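Local atomic coordinates of PTS system, IIabc component (Clostridium difficile, PDB entry 3IPJ), a protein that probably takes up and phosphorylates a sugar, perhaps trehalose, for the bacterial phosphotransferase system, the part modelled being its cytoplasmic EIIB domain, which would pass on the phosphoryl group. Residues I23-C28 / K74-V79; A29-V34 / Q62-L67. One frame throughout, in Å; residues are numbered along the deposited sequence.

Contact 1 (I23-C28 / K74-V79)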
ATOM      1  N   ILE A  23      -8.251   6.318  -1.132  1.00 12.54           N
ATOM      2  CA  ILE A  23      -9.041   6.525  -2.364  1.00 12.45           C
ATOM      3  C   ILE A  23      -8.804   5.339  -3.323  1.00 13.47           C
ATOM      4  O   ILE A  23      -9.765   4.696  -3.798  1.00 14.08           O
ATOM      5  CB  ILE A  23      -8.661   7.833  -3.052  1.00 11.23           C
ATOM      6  CG1 ILE A  23      -8.952   9.025  -2.141  1.00 11.45           C
ATOM      7  CG2 ILE A  23      -9.391   7.972  -4.438  1.00 11.95           C
ATOM      8  CD1 ILE A  23      -8.473  10.308  -2.749  1.00 12.98           C
ATOM      9  N   SER A  24      -7.516   5.042  -3.595  1.00 11.51           N
ATOM     10  CA  SER A  24      -7.131   3.962  -4.494  1.00 11.51           C
ATOM     11  C   SER A  24      -5.655   3.659  -4.258  1.00 13.01           C
ATOM     12  O   SER A  24      -4.989   4.422  -3.559  1.00 11.93           O
ATOM     13  CB  SER A  24      -7.384   4.388  -5.961  1.00 17.20           C
ATOM     14  OG  SER A  24      -6.672   5.569  -6.288  1.00 16.99           O
ATOM     15  N   ILE A  25      -5.173   2.529  -4.814  1.00 11.73           N
ATOM     16  CA  ILE A  25      -3.887   2.008  -4.529  1.00 12.06           C
ATOM     17  C   ILE A  25      -3.346   1.454  -5.803  1.00 14.85           C
ATOM     18  O   ILE A  25      -4.084   0.823  -6.527  1.00 15.66           O
ATOM     19  CB  ILE A  25      -3.984   0.747  -3.589  1.00 15.13           C
ATOM     20  CG1 ILE A  25      -4.922   1.030  -2.405  1.00 21.86           C
ATOM     21  CG2 ILE A  25      -2.568   0.286  -3.152  1.00 15.09           C
ATOM     22  CD1 ILE A  25      -5.671  -0.211  -1.831  1.00 23.91           C
ATOM     23  N   THR A  26      -2.050   1.692  -6.077  1.00 12.83           N
ATOM     24  CA  THR A  26      -1.300   0.985  -7.133  1.00 11.36           C
ATOM     25  C   THR A  26       0.126   0.813  -6.635  1.00 11.27           C
ATOM     26  O   THR A  26       0.393   0.970  -5.427  1.00  9.78           O
ATOM     27  CB  THR A  26      -1.302   1.732  -8.464  1.00 13.33           C
ATOM     28  OG1 THR A  26      -0.837   0.836  -9.499  1.00 16.23           O
ATOM     29  CG2 THR A  26      -0.471   3.072  -8.354  1.00 11.58           C
ATOM     30  N   HIS A  27       1.045   0.529  -7.541  1.00 10.51           N
ATOM     31  CA  HIS A  27       2.417   0.340  -7.133  1.00 11.76           C
ATOM     32  C   HIS A  27       3.366   0.595  -8.272  1.00 10.94           C
ATOM     33  O   HIS A  27       2.945   0.633  -9.407  1.00 13.01           O
ATOM     34  CB  HIS A  27       2.634  -1.092  -6.513  1.00 13.73           C
ATOM     35  CG  HIS A  27       2.749  -2.186  -7.540  1.00 14.84           C
ATOM     36  ND1 HIS A  27       1.663  -2.902  -8.010  1.00 16.13           N
ATOM     37  CD2 HIS A  27       3.824  -2.643  -8.214  1.00 13.46           C
ATOM     38  CE1 HIS A  27       2.067  -3.768  -8.914  1.00 15.01           C
ATOM     39  NE2 HIS A  27       3.372  -3.625  -9.063  1.00 18.05           N
ATOM     40  N   CYS A  28       4.642   0.819  -7.991  1.00 10.07           N
ATOM     41  CA  CYS A  28       5.650   0.801  -9.067  1.00 11.46           C
ATOM     42  C   CYS A  28       6.601  -0.363  -8.724  1.00  9.59           C
ATOM     43  O   CYS A  28       6.223  -1.321  -8.020  1.00 10.94           O
ATOM     44  CB  CYS A  28       6.407   2.146  -9.238  1.00 13.52           C
ATOM     45  SG  CYS A  28       7.362   2.667  -7.743  1.00 10.65           S
ATOM     46  N   LYS A  74       4.212  -8.584  -3.797  1.00 10.99           N
ATOM     47  CA  LYS A  74       3.660  -9.582  -2.886  1.00  9.19           C
ATOM     48  C   LYS A  74       2.723  -8.899  -1.894  1.00  9.67           C
ATOM     49  O   LYS A  74       1.679  -9.448  -1.522  1.00 11.18           O
ATOM     50  CB  LYS A  74       4.785 -10.314  -2.162  1.00 10.26           C
ATOM     51  CG  LYS A  74       5.675 -11.042  -3.197  1.00 12.10           C
ATOM     52  CD  LYS A  74       7.015 -11.650  -2.591  1.00 12.00           C
ATOM     53  CE  LYS A  74       8.007 -12.134  -3.735  1.00 10.83           C
ATOM     54  NZ  LYS A  74       7.765 -13.471  -4.314  1.00 11.86           N
ATOM     55  N   VAL A  75       3.078  -7.670  -1.496  1.00 11.86           N
ATOM     56  CA  VAL A  75       2.184  -6.879  -0.607  1.00  9.66           C
ATOM     57  C   VAL A  75       0.992  -6.382  -1.418  1.00 11.00           C
ATOM     58  O   VAL A  75      -0.176  -6.424  -0.952  1.00 11.43           O
ATOM     59  CB  VAL A  75       2.921  -5.725   0.076  1.00  9.56           C
ATOM     60  CG1 VAL A  75       1.945  -4.744   0.811  1.00  8.58           C
ATOM     61  CG2 VAL A  75       3.975  -6.339   1.022  1.00  9.79           C
ATOM     62  N   TYR A  76       1.260  -5.978  -2.653  1.00 10.62           N
ATOM     63  CA  TYR A  76       0.154  -5.503  -3.468  1.00  9.95           C
ATOM     64  C   TYR A  76      -0.905  -6.642  -3.658  1.00 10.08           C
ATOM     65  O   TYR A  76      -2.110  -6.414  -3.581  1.00 10.21           O
ATOM     66  CB  TYR A  76       0.724  -4.955  -4.776  1.00 12.62           C
ATOM     67  CG  TYR A  76      -0.335  -4.306  -5.573  1.00 12.21           C
ATOM     68  CD1 TYR A  76      -0.883  -3.089  -5.173  1.00 13.33           C
ATOM     69  CD2 TYR A  76      -0.817  -4.901  -6.743  1.00 14.99           C
ATOM     70  CE1 TYR A  76      -1.914  -2.461  -5.927  1.00 15.98           C
ATOM     71  CE2 TYR A  76      -1.850  -4.272  -7.481  1.00 17.72           C
ATOM     72  CZ  TYR A  76      -2.360  -3.064  -7.043  1.00 18.20           C
ATOM     73  OH  TYR A  76      -3.331  -2.474  -7.721  1.00 25.63           O
ATOM     74  N   ALA A  77      -0.439  -7.866  -3.921  1.00 11.74           N
ATOM     75  CA  ALA A  77      -1.309  -9.019  -4.140  1.00 11.87           C
ATOM     76  C   ALA A  77      -2.224  -9.353  -2.899  1.00 16.56           C
ATOM     77  O   ALA A  77      -3.379  -9.847  -3.027  1.00 15.24           O
ATOM     78  CB  ALA A  77      -0.451 -10.239  -4.563  1.00 15.12           C
ATOM     79  N   GLU A  78      -1.722  -9.062  -1.697  1.00 14.26           N
ATOM     80  CA  GLU A  78      -2.534  -9.184  -0.507  1.00 13.67           C
ATOM     81  C   GLU A  78      -3.588  -8.070  -0.497  1.00 14.17           C
ATOM     82  O   GLU A  78      -4.754  -8.343  -0.346  1.00 15.24           O
ATOM     83  CB  GLU A  78      -1.638  -9.129   0.719  1.00 13.87           C
ATOM     84  CG  GLU A  78      -0.675 -10.285   0.714  1.00 13.35           C
ATOM     85  CD  GLU A  78      -1.375 -11.652   0.626  1.00 17.99           C
ATOM     86  OE1 GLU A  78      -2.574 -11.772   1.014  1.00 15.97           O
ATOM     87  OE2 GLU A  78      -0.687 -12.642   0.223  1.00 18.07           O
ATOM     88  N   VAL A  79      -3.174  -6.815  -0.685  1.00 14.42           N
ATOM     89  CA  VAL A  79      -4.148  -5.704  -0.680  1.00 15.43           C
ATOM     90  C   VAL A  79      -5.255  -5.901  -1.730  1.00 17.83           C
ATOM     91  O   VAL A  79      -6.440  -5.568  -1.487  1.00 15.67           O
ATOM     92  CB  VAL A  79      -3.460  -4.363  -1.005  1.00 16.06           C
ATOM     93  CG1 VAL A  79      -4.527  -3.302  -1.320  1.00 15.73           C
ATOM     94  CG2 VAL A  79      -2.398  -3.958   0.122  1.00 12.43           C
TER

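Contact 2 (A29-V34 / Q62-L67)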
ATOM      1  N   ALA A  29       7.846  -0.285  -9.200  1.00 10.30           N
ATOM      2  CA  ALA A  29       8.750  -1.406  -9.033  1.00  8.59           C
ATOM      3  C   ALA A  29       9.153  -1.516  -7.602  1.00  8.56           C
ATOM      4  O   ALA A  29       9.553  -2.603  -7.184  1.00 10.71           O
ATOM      5  CB  ALA A  29      10.001  -1.254  -9.976  1.00  9.86           C
ATOM      6  N   THR A  30       9.107  -0.404  -6.845  1.00  9.14           N
ATOM      7  CA  THR A  30       9.662  -0.463  -5.477  1.00  8.92           C
ATOM      8  C   THR A  30       8.696   0.117  -4.462  1.00  9.09           C
ATOM      9  O   THR A  30       8.906  -0.079  -3.262  1.00  9.42           O
ATOM     10  CB  THR A  30      11.006   0.265  -5.392  1.00 10.84           C
ATOM     11  OG1 THR A  30      10.807   1.618  -5.843  1.00  9.84           O
ATOM     12  CG2 THR A  30      11.966  -0.405  -6.352  1.00 10.09           C
ATOM     13  N   ARG A  31       7.661   0.854  -4.913  1.00  8.65           N
ATOM     14  CA  ARG A  31       6.776   1.513  -3.949  1.00  9.47           C
ATOM     15  C   ARG A  31       5.282   1.141  -4.072  1.00  9.44           C
ATOM     16  O   ARG A  31       4.727   1.014  -5.157  1.00 10.13           O
ATOM     17  CB  ARG A  31       6.944   3.058  -3.998  1.00  7.62           C
ATOM     18  CG  ARG A  31       8.350   3.523  -4.075  1.00  8.42           C
ATOM     19  CD  ARG A  31       8.364   5.033  -4.175  1.00 10.85           C
ATOM     20  NE  ARG A  31       9.756   5.517  -4.063  1.00 12.63           N
ATOM     21  CZ  ARG A  31      10.093   6.817  -3.928  1.00 14.13           C
ATOM     22  NH1 ARG A  31       9.142   7.769  -3.902  1.00 11.53           N
ATOM     23  NH2 ARG A  31      11.380   7.170  -3.847  1.00 11.67           N
ATOM     24  N   LEU A  32       4.643   0.974  -2.936  1.00 10.06           N
ATOM     25  CA  LEU A  32       3.181   0.909  -2.811  1.00  9.84           C
ATOM     26  C   LEU A  32       2.710   2.376  -2.778  1.00  9.47           C
ATOM     27  O   LEU A  32       3.140   3.154  -1.937  1.00 10.30           O
ATOM     28  CB  LEU A  32       2.877   0.129  -1.507  1.00 12.63           C
ATOM     29  CG  LEU A  32       1.450  -0.349  -1.378  1.00 16.94           C
ATOM     30  CD1 LEU A  32       1.110  -1.453  -2.442  1.00 15.79           C
ATOM     31  CD2 LEU A  32       1.211  -0.847   0.070  1.00 14.38           C
ATOM     32  N   ARG A  33       1.836   2.750  -3.702  1.00 10.65           N
ATOM     33  CA  ARG A  33       1.440   4.124  -3.838  1.00  9.34           C
ATOM     34  C   ARG A  33      -0.045   4.254  -3.507  1.00  9.74           C
ATOM     35  O   ARG A  33      -0.894   3.752  -4.234  1.00  9.84           O
ATOM     36  CB  ARG A  33       1.772   4.583  -5.244  1.00 10.78           C
ATOM     37  CG  ARG A  33       3.255   4.818  -5.469  1.00  9.74           C
ATOM     38  CD  ARG A  33       3.538   4.805  -6.971  1.00 10.84           C
ATOM     39  NE  ARG A  33       4.951   5.056  -7.247  1.00 11.08           N
ATOM     40  CZ  ARG A  33       5.471   6.271  -7.421  1.00 11.70           C
ATOM     41  NH1 ARG A  33       4.650   7.342  -7.367  1.00 13.07           N
ATOM     42  NH2 ARG A  33       6.796   6.428  -7.658  1.00 10.79           N
ATOM     43  N   VAL A  34      -0.345   4.920  -2.398  1.00  9.08           N
ATOM     44  CA  VAL A  34      -1.730   5.001  -1.880  1.00  8.86           C
ATOM     45  C   VAL A  34      -2.259   6.441  -2.001  1.00 10.76           C
ATOM     46  O   VAL A  34      -1.695   7.342  -1.343  1.00 11.35           O
ATOM     47  CB  VAL A  34      -1.774   4.640  -0.385  1.00  8.51           C
ATOM     48  CG1 VAL A  34      -3.227   4.483   0.082  1.00 10.32           C
ATOM     49  CG2 VAL A  34      -0.990   3.370  -0.184  1.00 10.30           C
ATOM     50  N   GLN A  62      -0.184  11.370  -3.109  1.00 12.07           N
ATOM     51  CA  GLN A  62       0.267   9.970  -3.005  1.00 13.33           C
ATOM     52  C   GLN A  62       1.091   9.747  -1.738  1.00 11.73           C
ATOM     53  O   GLN A  62       2.176  10.343  -1.564  1.00  9.51           O
ATOM     54  CB  GLN A  62       1.163   9.590  -4.194  1.00 15.77           C
ATOM     55  CG  GLN A  62       0.423   9.393  -5.500  1.00 16.06           C
ATOM     56  CD  GLN A  62       1.362   8.902  -6.602  1.00 15.07           C
ATOM     57  OE1 GLN A  62       1.433   9.488  -7.724  1.00 14.84           O
ATOM     58  NE2 GLN A  62       2.075   7.853  -6.308  1.00 12.20           N
ATOM     59  N   TYR A  63       0.592   8.837  -0.894  1.00  8.39           N
ATOM     60  CA  TYR A  63       1.355   8.312   0.244  1.00  8.43           C
ATOM     61  C   TYR A  63       2.169   7.059  -0.224  1.00 10.12           C
ATOM     62  O   TYR A  63       1.590   6.035  -0.538  1.00  9.86           O
ATOM     63  CB  TYR A  63       0.369   7.945   1.356  1.00  8.29           C
ATOM     64  CG  TYR A  63       1.038   7.826   2.699  1.00 10.84           C
ATOM     65  CD1 TYR A  63       1.271   8.954   3.462  1.00 11.23           C
ATOM     66  CD2 TYR A  63       1.485   6.585   3.183  1.00 11.60           C
ATOM     67  CE1 TYR A  63       1.884   8.871   4.692  1.00 11.82           C
ATOM     68  CE2 TYR A  63       2.125   6.463   4.406  1.00 11.11           C
ATOM     69  CZ  TYR A  63       2.318   7.608   5.164  1.00 12.11           C
ATOM     70  OH  TYR A  63       2.906   7.540   6.396  1.00 12.97           O
ATOM     71  N   GLN A  64       3.514   7.158  -0.283  1.00  9.73           N
ATOM     72  CA  GLN A  64       4.318   6.166  -0.954  1.00  9.24           C
ATOM     73  C   GLN A  64       5.085   5.391   0.138  1.00 10.66           C
ATOM     74  O   GLN A  64       5.726   6.005   1.009  1.00 10.54           O
ATOM     75  CB  GLN A  64       5.237   6.836  -1.945  1.00  7.75           C
ATOM     76  CG  GLN A  64       4.435   7.731  -2.870  1.00  8.33           C
ATOM     77  CD  GLN A  64       5.310   8.398  -3.943  1.00 10.45           C
ATOM     78  OE1 GLN A  64       6.483   8.048  -4.102  1.00 11.43           O
ATOM     79  NE2 GLN A  64       4.739   9.370  -4.683  1.00 11.56           N
ATOM     80  N   ILE A  65       4.988   4.059   0.101  1.00  8.73           N
ATOM     81  CA  ILE A  65       5.668   3.241   1.064  1.00  8.99           C
ATOM     82  C   ILE A  65       6.683   2.455   0.298  1.00  9.78           C
ATOM     83  O   ILE A  65       6.316   1.671  -0.585  1.00 10.64           O
ATOM     84  CB  ILE A  65       4.699   2.260   1.677  1.00  8.61           C
ATOM     85  CG1 ILE A  65       3.579   3.073   2.378  1.00 11.94           C
ATOM     86  CG2 ILE A  65       5.413   1.267   2.576  1.00 10.87           C
ATOM     87  CD1 ILE A  65       2.315   3.071   1.617  1.00 14.48           C
ATOM     88  N   ILE A  66       7.966   2.680   0.598  1.00  9.11           N
ATOM     89  CA  ILE A  66       9.022   2.002  -0.160  1.00  9.97           C
ATOM     90  C   ILE A  66       9.197   0.590   0.425  1.00  9.48           C
ATOM     91  O   ILE A  66       9.546   0.442   1.603  1.00  9.30           O
ATOM     92  CB  ILE A  66      10.370   2.699  -0.098  1.00 10.67           C
ATOM     93  CG1 ILE A  66      10.231   4.221  -0.312  1.00 11.22           C
ATOM     94  CG2 ILE A  66      11.311   2.043  -1.122  1.00  8.87           C
ATOM     95  CD1 ILE A  66      11.569   5.014  -0.047  1.00 11.37           C
ATOM     96  N   LEU A  67       8.930  -0.433  -0.395  1.00  9.26           N
ATOM     97  CA  LEU A  67       9.055  -1.832   0.032  1.00 10.08           C
ATOM     98  C   LEU A  67      10.198  -2.574  -0.705  1.00  9.91           C
ATOM     99  O   LEU A  67      10.699  -3.595  -0.200  1.00 10.23           O
ATOM    100  CB  LEU A  67       7.700  -2.546  -0.196  1.00 10.05           C
ATOM    101  CG  LEU A  67       6.631  -2.097   0.793  1.00  8.69           C
ATOM    102  CD1 LEU A  67       5.321  -2.521   0.284  1.00 10.15           C
ATOM    103  CD2 LEU A  67       6.852  -2.784   2.150  1.00  7.67           C
TER

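Contact 1 (I23-C28 / K74-V79)
I25, H27 and Y76 bring together strand 22-27 and helix 71-79 of the EIIB fold, an α/β sandwich in which this helix packs on one face of a four-stranded antiparallel sheet. The local axes come within 9.3 Å and run nearly antiparallel, at 154°, and no hydrogen bond spans the interface. The tight part lies at the I25 end. There CD1 of I25 meets CG1 of V79 at 3.3 Å, closer than carbons usually pack. The other branch, CG2, is anti to the backbone N and faces the edge of the Y76 ring, 4.0 Å from CE1. Both I25 and V79 are buried, with L84 next to the former and A10 of helix 5-17 next to the latter. The H27 end is looser and partly exposed: the imidazole and the phenol meet obliquely, centroids 4.6 Å apart and planes at 52°. CG of Y76 stands anti to its backbone N (chi1 -173°), and L32 of the neighbouring strand 31-36 also touches the ring. Between the two ends, the ring meets backbone rather than side chain, Y76 CE1 lying 3.7 Å from T26 CA.

Contact 2 (A29-V34 / Q62-L67)
R31 and Q64 are joined by a hydrogen bond from NH1 of R31 to OE1 of Q64, 2.7 Å long with an N-H...O angle of 148°. OE1 is 2° out of the guanidinium plane, and the donor approaches nearly along the C=O axis, although the amide plane itself is turned 54° from the guanidinium. R33 meets the same amide differently. Its side chain runs beside that of Q64, pointing the same way, and OE1 of Q64 lies 3.6 Å above one face of the R33 guanidinium, toward its rim. On the flank of R31, I66 lies side by side with the arginine, its CG1 4.0 Å from R31 NE. These groups project from one face of the two central antiparallel strands of the EIIB sheet, in which R31-I66 and R33-Q64 are non-hydrogen-bonded pairs. The hydrogen-bonded pairs that alternate with them, L32-I65 and V34-Y63, fix the register: I65 N reaches L32 O at 2.9 Å and Y63 N reaches V34 O at 2.8 Å. Their side chains lie on the other face, V34 CG2 3.8 Å from I65 CD1; just past the strand, L67 CD1 comes 4.0 Å from L32 CB. Farther out, V75 of helix 71-79 touches L32 and L67, and Y63 OH is hydrogen-bonded to D44.

Contacts 1 and 2 share one sheet, since strands 22-27 and 31-36 are neighbours, R33 N probably hydrogen-bonded to T26 O. Contact 1 is the buried one: it sets helix against strand mainly with apolar and aromatic groups and no hydrogen bond, over 236 Å². Contact 2, strand against strand, buries 608 Å² and divides by face. Its apolar face continues the core of contact 1, where L32 CD1 packs 3.8 Å from Y76 CD1; on the other face R31, R33 and I66 stay partly exposed, while Q64 is buried. Contact 2 alone reaches toward the predicted active site, R33 NE lying 3.4 Å from C28 SG; C28 ends segment 23-28 but takes no part in contact 1.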